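Local coordinates for adenylate kinase (Desulfovibrio gigas, PDB 2XB4), which probably catalyses the reversible transfer of the terminal phosphate between ATP and AMP, giving two ADP, and carries a zinc ion bound by three cysteines and a histidine, at residues G32-F35 against R36-G40; D62-I65 against P66-E70; N88-Q91 against A92-F96; G14-G17 against N18-K21; G168-N171 against K172-I176. All coordinates share one frame; numbering follows the deposited sequence.

Interaction 1. Residues G32-F35 against R36-G40; sequences GGIF and REHIG
The guanidinium of Arg36 lies back over the start of its own helix, with Gly33 CA and Gly32 O beneath one face, both displaced toward its rim. NH2 comes down on the glycine backbone, 3.5 Å from Gly33 CA, and a bend at chi3 (-55°) turns the chain that way. The His38 ring is met instead at its edge: Ile34 O lies in the ring plane, 3.3 Å from His38 CD2, while Ile34 CG2 runs alongside and reaches the same carbon. The third flat group, the Phe35 ring, is approached obliquely by Ile39, which runs beside the phenyl in the same direction and brings CD1 to 3.6 Å from Phe35 CG. With CG1 beside the backbone N (chi1 -73°) and chi2 at 87°, Ile39 brings CD1 back toward the phenyl.

Along the backbone, Glu37 N reaches Gly33 O at 3.0 Å and His38 N reaches Ile34 O, also at 3.0 Å. The turn then widens to a pi type at 36-40. Helix 31-40 lies in the predicted NMP-binding region. Glu37 makes a salt bridge to Lys75 of helix 61-75; His38 ND1 is hydrogen-bonded to Thr43, just beyond its own helix. Arg36 packs on Val150 of a second subunit.

Ile34, Glu37 and His38 thus meet helix 61-75 with mixed apolar and polar contacts. Arg36 rests a face on backbone atoms, a contact that uses none of its N-H groups; in a predicted AMP-binding residue this is consistent with a role in holding the AMP phosphate.

Interaction 2. Residues D62-I65 against P66-E70; sequences DITI and PMVLE
Pro66 presses against the turn before it, its ring lodged as a knob among Asp62, Ile63, Thr64 and Ile65. Packing is tight here: Pro66 CD is held 3.2 Å from Ile65 CB across the shared peptide link, a short distance partly imposed by the chain. The ring faces Asp62 O, with Pro66 CG 3.2 Å from it; proline has no N-H for that carbonyl, and CD takes the hydrogen's place on the nitrogen. This is a proline kink within helix 61-75: one backbone bond is missing, and regular bonding resumes with Met67 N to Ile63 O at 3.1 Å and Val68 N to Thr64 O at 2.9 Å.

Away from the proline ring the side chains meet more loosely. Ile65 CG2 and Leu69 CD2 are 4.2 Å apart, and Met67 SD is 4.3 Å from Ile63 CG2. Ile65 CG2 stands anti to the backbone N, on the side of its own carbonyl carbon and toward Leu69. These two residues turn to helix 89-101, while Thr64, Met67 and Val68 pack on helix 31-40, so both flanks are largely apolar. Asp62 and Glu70 are exposed, though Glu70 also meets His38; Leu45 from a loop touches Pro66 and Glu70.

Interaction 3. Residues N88-Q91 against A92-F96; sequences NTVQ and AQKLF
Leu95 N bonds to Gln91 O at 2.8 Å, the shortest of the backbone bonds that join these two turns. Gln91 is held at its other end too: its N is bonded to Asn88 OD1 at 2.9 Å, nearly straight at 169°, and the amide oxygen receives it almost head-on. A weak return bond of 3.5 Å runs from Asn88 N to Gln91 OE1, and together the two make a capping box at the N-terminus of helix 89-101, with Asn88 as N-cap. The torsion chi1 of 61° swings the Asn88 amide back over the first turn, where its oxygen meets an N-H that has no earlier helical carbonyl to use. Asn88 O also serves the helix, taking Ala92 N at 2.9 Å. Gln91 OE1 has its stronger partner in Arg87 N, which helps fix the amide of this predicted AMP-binding residue.

One turn on, Lys94 follows the course of Val90. Its aliphatic chain passes over Val90 O, with Lys94 CG at 3.3 Å, and then tracks the valine methyl: Val90 CG1 is 3.9 Å from Lys94 CD and 3.5 Å from Lys94 NZ. The ammonium group pairs weakly, at long range, with Asp61.

The helix sits between two others. Ala92, Gln93 and Phe96 pack on Tyr190 of helix 184-192, while Lys94 and Leu95 face helix 61-75 through Ile65 and Leu69; the cap itself follows the loop that leaves strand 80-83.

Interaction 4. Residues G14-G17 against N18-K21; sequences GTQG and NLVK
Segments 14-17 and 18-21 are successive turns of helix 13-24, joined by four regular backbone bonds from Asn18 N to Gly14 O (2.8 Å) through Lys21 N to Gly17 O (2.9 Å). Side chains add little between them. Gln16 and Leu19 cross at an angle, and Gln16 NE2 comes to 4.0 Å from Leu19 CD1, a contact of an amide with a methyl group. Gln16 is bent at chi2 (-55°), which folds its amide round instead of letting the chain run straight out. Leu19 CG rests on the backbone, 3.4 Å from Thr15 O, and Val20 CG2 lies at the same distance from Gln16 O. Asn18 CB approaches Gly14 O to 3.3 Å.

This helix follows the P-loop, and Gly14 and Thr15 are predicted ATP-binding residues; a bound tartrate lies about 5 Å from the Thr15 side chain. Thr15 OG1 is hydrogen-bonded to His135 of a second subunit. On another flank, Gln16, Leu19 and Val20 pack against helix 211-222.

Gln16 NE2 is buried with no polar partner in the model, so this amide contributes here by packing, probably at some cost in lost hydration, while the backbone bonds carry the polar side of the contact.

Interaction 5. Residues G168-N171 against K172-I176; sequences GAIN and KRHDI
Segments 168-171 and 172-176 form consecutive turns of helix 167-177, with backbone bonds running from Lys172 N to Gly168 O (3.1 Å) through Asp175 N to Asn171 O (2.8 Å). Among the side chains, Ile170 and His174 leave the helix together on one flank, and Ile170 CG2 touches the imidazole at His174 CE1, 3.9 Å away. A water sits in the plane of that ring, at its edge, 2.9 Å from His174 ND1; it donates to Asn171 OD1 at 2.8 Å and so links the two side chains.

Arg173 runs back toward the start of the helix, its chain extended from CG to NE. This carries the guanidinium over Ala169, whose carbonyl oxygen lies below one face, near the rim, while Ala169 CB is 3.9 Å from Arg173 NH1. Farther round, Arg116 of helix 116-124 forms a salt bridge with Asp175 and a hydrogen bond with Asn171. His174 NE2 is bonded to Asn9 O in the P-loop region.

For Arg173, near Arg87, the contact over one face uses none of its N-H groups, which would suit a residue that probably binds the AMP phosphate. Both imidazole nitrogens of His174 have partners, which should fix the rotation of its ring.

Interactions 1, 2 and 3 form one cluster: helix 61-75 of interaction 2 stands between helices 31-40 and 89-101, touching the first through Met67 and Val68 and the second through Ile65 and Leu69. Interaction 2 is accordingly the most buried, and largely apolar, while its neighbours are partly buried and each include a predicted AMP-binding residue. Interactions 4 and 5 stand apart from that cluster, with centres at least 21 Å from the others and 23 Å from each other. Interaction 4 rests mainly on backbone bonds behind the P-loop, whereas interaction 5 adds a bridging water. Interactions 1 and 5 both lay an arginine flat on helix backbone; interaction 3 alone contains a helix cap.

Interaction 1. Residues G32-F35 against R36-G40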
loop_
_atom_site.group_PDB
_atom_site.type_symbol
_atom_site.label_atom_id
_atom_site.label_comp_id
_atom_site.label_asym_id
_atom_site.label_seq_id
_atom_site.Cartn_x
_atom_site.Cartn_y
_atom_site.Cartn_z
ATOM N N GLY A 32 23.130 -7.361 -1.109
ATOM C CA GLY A 32 22.311 -7.716 0.070
ATOM C C GLY A 32 22.457 -9.129 0.597
ATOM O O GLY A 32 22.586 -9.347 1.787
ATOM N N GLY A 33 22.469 -10.112 -0.276
ATOM C CA GLY A 33 22.677 -11.521 0.083
ATOM C C GLY A 33 24.054 -11.820 0.644
ATOM O O GLY A 33 24.193 -12.650 1.545
ATOM N N ILE A 34 25.080 -11.105 0.171
ATOM C CA ILE A 34 26.434 -11.248 0.799
ATOM C C ILE A 34 26.317 -10.994 2.319
ATOM O O ILE A 34 26.772 -11.793 3.163
ATOM C CB ILE A 34 27.444 -10.320 0.138
ATOM C CG1 ILE A 34 27.581 -10.662 -1.367
ATOM C CG2 ILE A 34 28.817 -10.379 0.879
ATOM C CD1 ILE A 34 28.395 -9.627 -2.232
ATOM N N PHE A 35 25.708 -9.862 2.707
ATOM C CA PHE A 35 25.575 -9.565 4.158
ATOM C C PHE A 35 24.788 -10.627 4.889
ATOM O O PHE A 35 25.198 -11.077 5.955
ATOM C CB PHE A 35 25.009 -8.136 4.417
ATOM C CG PHE A 35 26.048 -6.973 4.180
ATOM C CD1 PHE A 35 27.056 -7.068 3.190
ATOM C CD2 PHE A 35 25.951 -5.756 4.926
ATOM C CE1 PHE A 35 27.984 -6.007 2.950
ATOM C CE2 PHE A 35 26.892 -4.651 4.688
ATOM C CZ PHE A 35 27.915 -4.807 3.700
ATOM N N ARG A 36 23.644 -11.052 4.381
ATOM C CA ARG A 36 22.928 -12.131 5.073
ATOM C C ARG A 36 23.750 -13.408 5.286
ATOM O O ARG A 36 23.636 -14.037 6.346
ATOM C CB ARG A 36 21.604 -12.478 4.371
ATOM C CG ARG A 36 20.471 -11.524 4.678
ATOM C CD ARG A 36 19.155 -12.097 4.121
ATOM N NE ARG A 36 19.256 -12.401 2.691
ATOM C CZ ARG A 36 19.167 -11.491 1.694
ATOM N NH1 ARG A 36 19.028 -10.185 1.944
ATOM N NH2 ARG A 36 19.229 -11.885 0.440
ATOM N N GLU A 37 24.508 -13.849 4.281
ATOM C CA GLU A 37 25.460 -14.955 4.465
ATOM C C GLU A 37 26.491 -14.660 5.612
ATOM O O GLU A 37 26.806 -15.512 6.426
ATOM C CB GLU A 37 26.247 -15.241 3.145
ATOM C CG GLU A 37 27.521 -16.176 3.343
ATOM C CD GLU A 37 28.367 -16.483 2.064
ATOM O OE1 GLU A 37 27.877 -16.179 0.979
ATOM O OE2 GLU A 37 29.514 -17.006 2.142
ATOM N N HIS A 38 27.076 -13.476 5.636
ATOM C CA HIS A 38 28.174 -13.244 6.580
ATOM C C HIS A 38 27.690 -12.676 7.959
ATOM O O HIS A 38 28.095 -13.143 9.046
ATOM C CB HIS A 38 29.093 -12.280 5.960
ATOM C CG HIS A 38 29.992 -12.875 4.927
ATOM N ND1 HIS A 38 31.220 -13.391 5.240
ATOM C CD2 HIS A 38 29.865 -12.973 3.596
ATOM C CE1 HIS A 38 31.830 -13.772 4.141
ATOM N NE2 HIS A 38 31.038 -13.491 3.122
ATOM N N ILE A 39 26.841 -11.636 7.891
ATOM C CA ILE A 39 26.289 -10.991 9.135
ATOM C C ILE A 39 25.332 -11.959 9.860
ATOM O O ILE A 39 25.544 -12.283 11.048
ATOM C CB ILE A 39 25.675 -9.542 8.907
ATOM C CG1 ILE A 39 26.766 -8.515 8.687
ATOM C CG2 ILE A 39 24.893 -9.017 10.142
ATOM C CD1 ILE A 39 27.200 -8.383 7.310
ATOM N N GLY A 40 24.360 -12.474 9.115
ATOM C CA GLY A 40 23.486 -13.506 9.582
ATOM C C GLY A 40 24.199 -14.834 9.904
ATOM O O GLY A 40 23.969 -15.406 10.968
#

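Interaction 2. Residues D62-I65 against P66-E70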
loop_
_atom_site.group_PDB
_atom_site.type_symbol
_atom_site.label_atom_id
_atom_site.label_comp_id
_atom_site.label_asym_id
_atom_site.label_seq_id
_atom_site.Cartn_x
_atom_site.Cartn_y
_atom_site.Cartn_z
ATOM N N ASP A 62 37.591 -2.396 4.065
ATOM C CA ASP A 62 38.526 -3.483 4.384
ATOM C C ASP A 62 37.898 -4.698 5.013
ATOM O O ASP A 62 38.575 -5.711 5.237
ATOM C CB ASP A 62 39.796 -3.027 5.134
ATOM C CG ASP A 62 39.545 -2.531 6.587
ATOM O OD1 ASP A 62 38.450 -2.688 7.208
ATOM O OD2 ASP A 62 40.547 -1.987 7.140
ATOM N N ILE A 63 36.584 -4.610 5.298
ATOM C CA ILE A 63 35.855 -5.768 5.737
ATOM C C ILE A 63 34.873 -6.206 4.628
ATOM O O ILE A 63 34.719 -7.400 4.369
ATOM C CB ILE A 63 35.070 -5.476 7.066
ATOM C CG1 ILE A 63 36.075 -5.251 8.228
ATOM C CG2 ILE A 63 34.173 -6.623 7.386
ATOM C CD1 ILE A 63 35.382 -4.809 9.525
ATOM N N THR A 64 34.214 -5.258 3.982
ATOM C CA THR A 64 33.258 -5.555 2.923
ATOM C C THR A 64 33.930 -6.275 1.702
ATOM O O THR A 64 33.404 -7.267 1.200
ATOM C CB THR A 64 32.641 -4.226 2.444
ATOM O OG1 THR A 64 31.816 -3.703 3.514
ATOM C CG2 THR A 64 31.744 -4.509 1.252
ATOM N N ILE A 65 35.103 -5.815 1.270
ATOM C CA ILE A 65 35.732 -6.391 0.084
ATOM C C ILE A 65 36.089 -7.856 0.396
ATOM O O ILE A 65 35.697 -8.723 -0.367
ATOM C CB ILE A 65 37.000 -5.623 -0.316
ATOM C CG1 ILE A 65 36.632 -4.193 -0.811
ATOM C CG2 ILE A 65 37.770 -6.388 -1.434
ATOM C CD1 ILE A 65 35.875 -4.165 -2.036
ATOM N N PRO A 66 36.752 -8.145 1.550
ATOM C CA PRO A 66 36.957 -9.603 1.843
ATOM C C PRO A 66 35.665 -10.423 1.941
ATOM O O PRO A 66 35.646 -11.596 1.536
ATOM C CB PRO A 66 37.702 -9.610 3.184
ATOM C CG PRO A 66 38.268 -8.264 3.380
ATOM C CD PRO A 66 37.617 -7.277 2.398
ATOM N N MET A 67 34.605 -9.840 2.475
ATOM C CA MET A 67 33.315 -10.532 2.422
ATOM C C MET A 67 32.875 -10.888 1.039
ATOM O O MET A 67 32.413 -12.041 0.831
ATOM C CB MET A 67 32.205 -9.690 3.064
ATOM C CG MET A 67 32.364 -9.645 4.519
ATOM S SD MET A 67 30.984 -8.794 5.438
ATOM C CE MET A 67 30.851 -9.793 6.817
ATOM N N VAL A 68 32.901 -9.900 0.137
ATOM C CA VAL A 68 32.511 -10.143 -1.223
ATOM C C VAL A 68 33.371 -11.285 -1.801
ATOM O O VAL A 68 32.849 -12.258 -2.391
ATOM C CB VAL A 68 32.618 -8.836 -2.105
ATOM C CG1 VAL A 68 32.436 -9.225 -3.590
ATOM C CG2 VAL A 68 31.595 -7.776 -1.593
ATOM N N LEU A 69 34.692 -11.196 -1.627
ATOM C CA LEU A 69 35.555 -12.244 -2.235
ATOM C C LEU A 69 35.268 -13.631 -1.649
ATOM O O LEU A 69 35.322 -14.634 -2.411
ATOM C CB LEU A 69 37.028 -11.950 -1.995
ATOM C CG LEU A 69 37.744 -11.171 -3.096
ATOM C CD1 LEU A 69 38.081 -12.195 -4.199
ATOM C CD2 LEU A 69 36.947 -9.934 -3.564
ATOM N N GLU A 70 34.980 -13.717 -0.331
ATOM C CA GLU A 70 34.665 -15.000 0.277
ATOM C C GLU A 70 33.402 -15.605 -0.323
ATOM O O GLU A 70 33.303 -16.826 -0.486
ATOM C CB GLU A 70 34.457 -14.901 1.806
ATOM C CG GLU A 70 35.793 -14.744 2.501
ATOM C CD GLU A 70 35.803 -15.077 4.010
ATOM O OE1 GLU A 70 34.724 -15.240 4.693
ATOM O OE2 GLU A 70 36.968 -15.102 4.530
#

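Interaction 3. Residues N88-Q91 against A92-F96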
loop_
_atom_site.group_PDB
_atom_site.type_symbol
_atom_site.label_atom_id
_atom_site.label_comp_id
_atom_site.label_asym_id
_atom_site.label_seq_id
_atom_site.Cartn_x
_atom_site.Cartn_y
_atom_site.Cartn_z
ATOM N N ASN A 88 30.968 2.806 -5.788
ATOM C CA ASN A 88 31.778 4.023 -5.949
ATOM C C ASN A 88 33.193 3.598 -6.392
ATOM O O ASN A 88 33.510 2.383 -6.435
ATOM C CB ASN A 88 31.754 4.877 -4.633
ATOM C CG ASN A 88 32.339 4.123 -3.383
ATOM O OD1 ASN A 88 33.326 3.423 -3.470
ATOM N ND2 ASN A 88 31.706 4.300 -2.209
ATOM N N THR A 89 34.035 4.586 -6.680
ATOM C CA THR A 89 35.356 4.309 -7.268
ATOM C C THR A 89 36.340 3.663 -6.306
ATOM O O THR A 89 37.161 2.791 -6.726
ATOM C CB THR A 89 35.981 5.556 -7.933
ATOM O OG1 THR A 89 35.819 6.658 -7.037
ATOM C CG2 THR A 89 35.212 5.899 -9.197
ATOM N N VAL A 90 36.306 4.095 -5.041
ATOM C CA VAL A 90 37.192 3.503 -4.014
ATOM C C VAL A 90 36.870 2.008 -3.872
ATOM O O VAL A 90 37.783 1.156 -3.896
ATOM C CB VAL A 90 37.156 4.280 -2.653
ATOM C CG1 VAL A 90 37.852 3.493 -1.494
ATOM C CG2 VAL A 90 37.762 5.748 -2.796
ATOM N N GLN A 91 35.583 1.657 -3.762
ATOM C CA GLN A 91 35.212 0.249 -3.753
ATOM C C GLN A 91 35.609 -0.436 -5.048
ATOM O O GLN A 91 36.035 -1.658 -5.003
ATOM C CB GLN A 91 33.693 0.038 -3.636
ATOM C CG GLN A 91 33.173 0.479 -2.271
ATOM C CD GLN A 91 31.590 0.487 -2.207
ATOM O OE1 GLN A 91 30.899 0.498 -3.209
ATOM N NE2 GLN A 91 31.053 0.460 -0.986
ATOM N N ALA A 92 35.431 0.222 -6.201
ATOM C CA ALA A 92 35.703 -0.492 -7.453
ATOM C C ALA A 92 37.183 -0.871 -7.544
ATOM O O ALA A 92 37.563 -1.964 -8.123
ATOM C CB ALA A 92 35.365 0.400 -8.681
ATOM N N GLN A 93 38.060 0.084 -7.155
ATOM C CA GLN A 93 39.503 -0.184 -7.287
ATOM C C GLN A 93 39.904 -1.263 -6.188
ATOM O O GLN A 93 40.694 -2.177 -6.439
ATOM C CB GLN A 93 40.318 1.095 -7.075
ATOM C CG GLN A 93 41.786 0.765 -7.044
ATOM C CD GLN A 93 42.632 2.021 -6.964
ATOM O OE1 GLN A 93 42.105 3.144 -7.019
ATOM N NE2 GLN A 93 43.945 1.848 -6.806
ATOM N N LYS A 94 39.382 -1.134 -4.981
ATOM C CA LYS A 94 39.742 -2.162 -3.908
ATOM C C LYS A 94 39.279 -3.540 -4.364
ATOM O O LYS A 94 40.010 -4.575 -4.164
ATOM C CB LYS A 94 39.156 -1.794 -2.531
ATOM C CG LYS A 94 39.932 -0.571 -2.009
ATOM C CD LYS A 94 39.248 -0.035 -0.690
ATOM C CE LYS A 94 40.319 0.717 0.154
ATOM N NZ LYS A 94 39.549 1.645 1.007
ATOM N N LEU A 95 38.098 -3.580 -4.993
ATOM C CA LEU A 95 37.584 -4.872 -5.501
ATOM C C LEU A 95 38.497 -5.445 -6.617
ATOM O O LEU A 95 38.853 -6.624 -6.613
ATOM C CB LEU A 95 36.147 -4.754 -6.033
ATOM C CG LEU A 95 35.491 -5.992 -6.724
ATOM C CD1 LEU A 95 35.241 -7.081 -5.635
ATOM C CD2 LEU A 95 34.116 -5.634 -7.296
ATOM N N PHE A 96 38.845 -4.604 -7.583
ATOM C CA PHE A 96 39.750 -5.056 -8.620
ATOM C C PHE A 96 41.093 -5.622 -8.030
ATOM O O PHE A 96 41.552 -6.703 -8.429
ATOM C CB PHE A 96 40.035 -3.924 -9.588
ATOM C CG PHE A 96 40.955 -4.349 -10.683
ATOM C CD1 PHE A 96 40.550 -5.324 -11.612
ATOM C CD2 PHE A 96 42.253 -3.840 -10.739
ATOM C CE1 PHE A 96 41.489 -5.757 -12.619
ATOM C CE2 PHE A 96 43.162 -4.279 -11.773
ATOM C CZ PHE A 96 42.721 -5.224 -12.697
#

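Interaction 4. Residues G14-G17 against N18-K21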
loop_
_atom_site.group_PDB
_atom_site.type_symbol
_atom_site.label_atom_id
_atom_site.label_comp_id
_atom_site.label_asym_id
_atom_site.label_seq_id
_atom_site.Cartn_x
_atom_site.Cartn_y
_atom_site.Cartn_z
ATOM N N GLY A 14 17.559 -6.219 -12.973
ATOM C CA GLY A 14 17.337 -7.553 -12.341
ATOM C C GLY A 14 16.835 -8.555 -13.369
ATOM O O GLY A 14 17.287 -9.720 -13.445
ATOM N N THR A 15 15.898 -8.112 -14.179
ATOM C CA THR A 15 15.367 -8.927 -15.244
ATOM C C THR A 15 16.435 -9.425 -16.190
ATOM O O THR A 15 16.466 -10.612 -16.529
ATOM C CB THR A 15 14.295 -8.174 -16.024
ATOM O OG1 THR A 15 13.291 -7.760 -15.103
ATOM C CG2 THR A 15 13.636 -9.107 -17.061
ATOM N N GLN A 16 17.296 -8.517 -16.638
ATOM C CA GLN A 16 18.399 -8.863 -17.561
ATOM C C GLN A 16 19.432 -9.744 -16.919
ATOM O O GLN A 16 19.879 -10.711 -17.542
ATOM C CB GLN A 16 19.097 -7.618 -18.173
ATOM C CG GLN A 16 18.195 -6.750 -19.052
ATOM C CD GLN A 16 17.523 -7.578 -20.177
ATOM O OE1 GLN A 16 16.337 -7.403 -20.421
ATOM N NE2 GLN A 16 18.275 -8.495 -20.842
ATOM N N GLY A 17 19.799 -9.434 -15.676
ATOM C CA GLY A 17 20.733 -10.283 -14.940
ATOM C C GLY A 17 20.218 -11.689 -14.750
ATOM O O GLY A 17 20.952 -12.682 -14.937
ATOM N N ASN A 18 18.953 -11.806 -14.363
ATOM C CA ASN A 18 18.319 -13.142 -14.259
ATOM C C ASN A 18 18.419 -13.930 -15.551
ATOM O O ASN A 18 18.716 -15.099 -15.516
ATOM C CB ASN A 18 16.850 -13.003 -13.849
ATOM C CG ASN A 18 16.203 -14.341 -13.551
ATOM O OD1 ASN A 18 15.307 -14.754 -14.265
ATOM N ND2 ASN A 18 16.676 -15.032 -12.531
ATOM N N LEU A 19 18.176 -13.290 -16.692
ATOM C CA LEU A 19 18.274 -13.971 -17.979
ATOM C C LEU A 19 19.703 -14.492 -18.231
ATOM O O LEU A 19 19.889 -15.630 -18.650
ATOM C CB LEU A 19 17.770 -13.076 -19.117
ATOM C CG LEU A 19 16.227 -12.878 -19.107
ATOM C CD1 LEU A 19 15.941 -11.679 -20.038
ATOM C CD2 LEU A 19 15.355 -14.101 -19.547
ATOM N N VAL A 20 20.700 -13.703 -17.847
ATOM C CA VAL A 20 22.099 -14.062 -18.124
ATOM C C VAL A 20 22.482 -15.207 -17.213
ATOM O O VAL A 20 23.042 -16.187 -17.653
ATOM C CB VAL A 20 23.038 -12.864 -17.853
ATOM C CG1 VAL A 20 24.543 -13.312 -17.837
ATOM C CG2 VAL A 20 22.819 -11.738 -18.873
ATOM N N LYS A 21 22.088 -15.119 -15.945
ATOM C CA LYS A 21 22.464 -16.126 -14.972
ATOM C C LYS A 21 21.851 -17.510 -15.264
ATOM O O LYS A 21 22.503 -18.531 -15.050
ATOM C CB LYS A 21 22.226 -15.614 -13.533
ATOM C CG LYS A 21 20.918 -15.886 -12.931
ATOM C CD LYS A 21 20.916 -17.185 -12.251
ATOM C CE LYS A 21 19.954 -17.272 -11.158
ATOM N NZ LYS A 21 18.609 -17.532 -11.670
#

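Interaction 5. Residues G168-N171 against K172-I176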
loop_
_atom_site.group_PDB
_atom_site.type_symbol
_atom_site.label_atom_id
_atom_site.label_comp_id
_atom_site.label_asym_id
_atom_site.label_seq_id
_atom_site.Cartn_x
_atom_site.Cartn_y
_atom_site.Cartn_z
ATOM N N GLY A 168 11.978 12.096 -3.703
ATOM C CA GLY A 168 13.209 12.387 -2.922
ATOM C C GLY A 168 14.034 11.103 -2.841
ATOM O O GLY A 168 15.235 11.146 -2.974
ATOM N N ALA A 169 13.392 9.935 -2.670
ATOM C CA ALA A 169 14.191 8.704 -2.480
ATOM C C ALA A 169 14.808 8.257 -3.826
ATOM O O ALA A 169 15.924 7.744 -3.850
ATOM C CB ALA A 169 13.313 7.572 -1.909
ATOM N N ILE A 170 14.024 8.345 -4.906
ATOM C CA ILE A 170 14.475 7.985 -6.255
ATOM C C ILE A 170 15.700 8.860 -6.585
ATOM O O ILE A 170 16.752 8.334 -6.998
ATOM C CB ILE A 170 13.355 8.185 -7.280
ATOM C CG1 ILE A 170 12.233 7.133 -7.108
ATOM C CG2 ILE A 170 13.914 8.119 -8.702
ATOM C CD1 ILE A 170 11.016 7.588 -7.956
ATOM N N ASN A 171 15.583 10.180 -6.320
ATOM C CA ASN A 171 16.679 11.117 -6.603
ATOM C C ASN A 171 17.950 10.883 -5.800
ATOM O O ASN A 171 19.048 11.061 -6.319
ATOM C CB ASN A 171 16.225 12.572 -6.471
ATOM C CG ASN A 171 15.369 13.013 -7.659
ATOM O OD1 ASN A 171 15.637 12.612 -8.783
ATOM N ND2 ASN A 171 14.433 13.926 -7.419
ATOM N N LYS A 172 17.835 10.472 -4.549
ATOM C CA LYS A 172 19.027 10.225 -3.803
ATOM C C LYS A 172 19.721 8.945 -4.328
ATOM O O LYS A 172 20.946 8.953 -4.379
ATOM C CB LYS A 172 18.695 10.009 -2.348
ATOM C CG LYS A 172 18.305 11.432 -1.712
ATOM C CD LYS A 172 17.780 11.233 -0.365
ATOM C CE LYS A 172 17.757 12.588 0.350
ATOM N NZ LYS A 172 17.980 12.211 1.765
ATOM N N ARG A 173 18.983 7.904 -4.780
ATOM C CA ARG A 173 19.687 6.755 -5.361
ATOM C C ARG A 173 20.318 7.126 -6.731
ATOM O O ARG A 173 21.430 6.653 -7.038
ATOM C CB ARG A 173 18.769 5.529 -5.533
ATOM C CG ARG A 173 18.228 4.948 -4.195
ATOM C CD ARG A 173 17.271 3.793 -4.476
ATOM N NE ARG A 173 16.440 3.634 -3.312
ATOM C CZ ARG A 173 15.145 3.997 -3.135
ATOM N NH1 ARG A 173 14.303 4.476 -4.104
ATOM N NH2 ARG A 173 14.654 3.769 -1.917
ATOM N N HIS A 174 19.627 7.973 -7.524
ATOM C CA HIS A 174 20.187 8.383 -8.854
ATOM C C HIS A 174 21.369 9.345 -8.712
ATOM O O HIS A 174 22.382 9.281 -9.523
ATOM C CB HIS A 174 19.066 9.005 -9.701
ATOM C CG HIS A 174 18.194 7.990 -10.389
ATOM N ND1 HIS A 174 17.015 8.330 -11.021
ATOM C CD2 HIS A 174 18.343 6.657 -10.579
ATOM C CE1 HIS A 174 16.434 7.237 -11.513
ATOM N NE2 HIS A 174 17.212 6.202 -11.236
ATOM N N ASP A 175 21.321 10.195 -7.675
ATOM C CA ASP A 175 22.491 10.967 -7.269
ATOM C C ASP A 175 23.729 10.144 -7.133
ATOM O O ASP A 175 24.773 10.501 -7.704
ATOM C CB ASP A 175 22.255 11.774 -5.979
ATOM C CG ASP A 175 21.381 13.021 -6.211
ATOM O OD1 ASP A 175 21.036 13.388 -7.363
ATOM O OD2 ASP A 175 21.032 13.627 -5.205
ATOM N N ILE A 176 23.637 8.992 -6.474
ATOM C CA ILE A 176 24.808 8.186 -6.318
ATOM C C ILE A 176 25.108 7.486 -7.649
ATOM O O ILE A 176 26.253 7.464 -8.089
ATOM C CB ILE A 176 24.606 7.121 -5.218
ATOM C CG1 ILE A 176 24.501 7.842 -3.847
ATOM C CG2 ILE A 176 25.785 6.071 -5.211
ATOM C CD1 ILE A 176 23.683 6.913 -2.766
HETATM O O HOH W 1 16.366 11.155 -11.026
#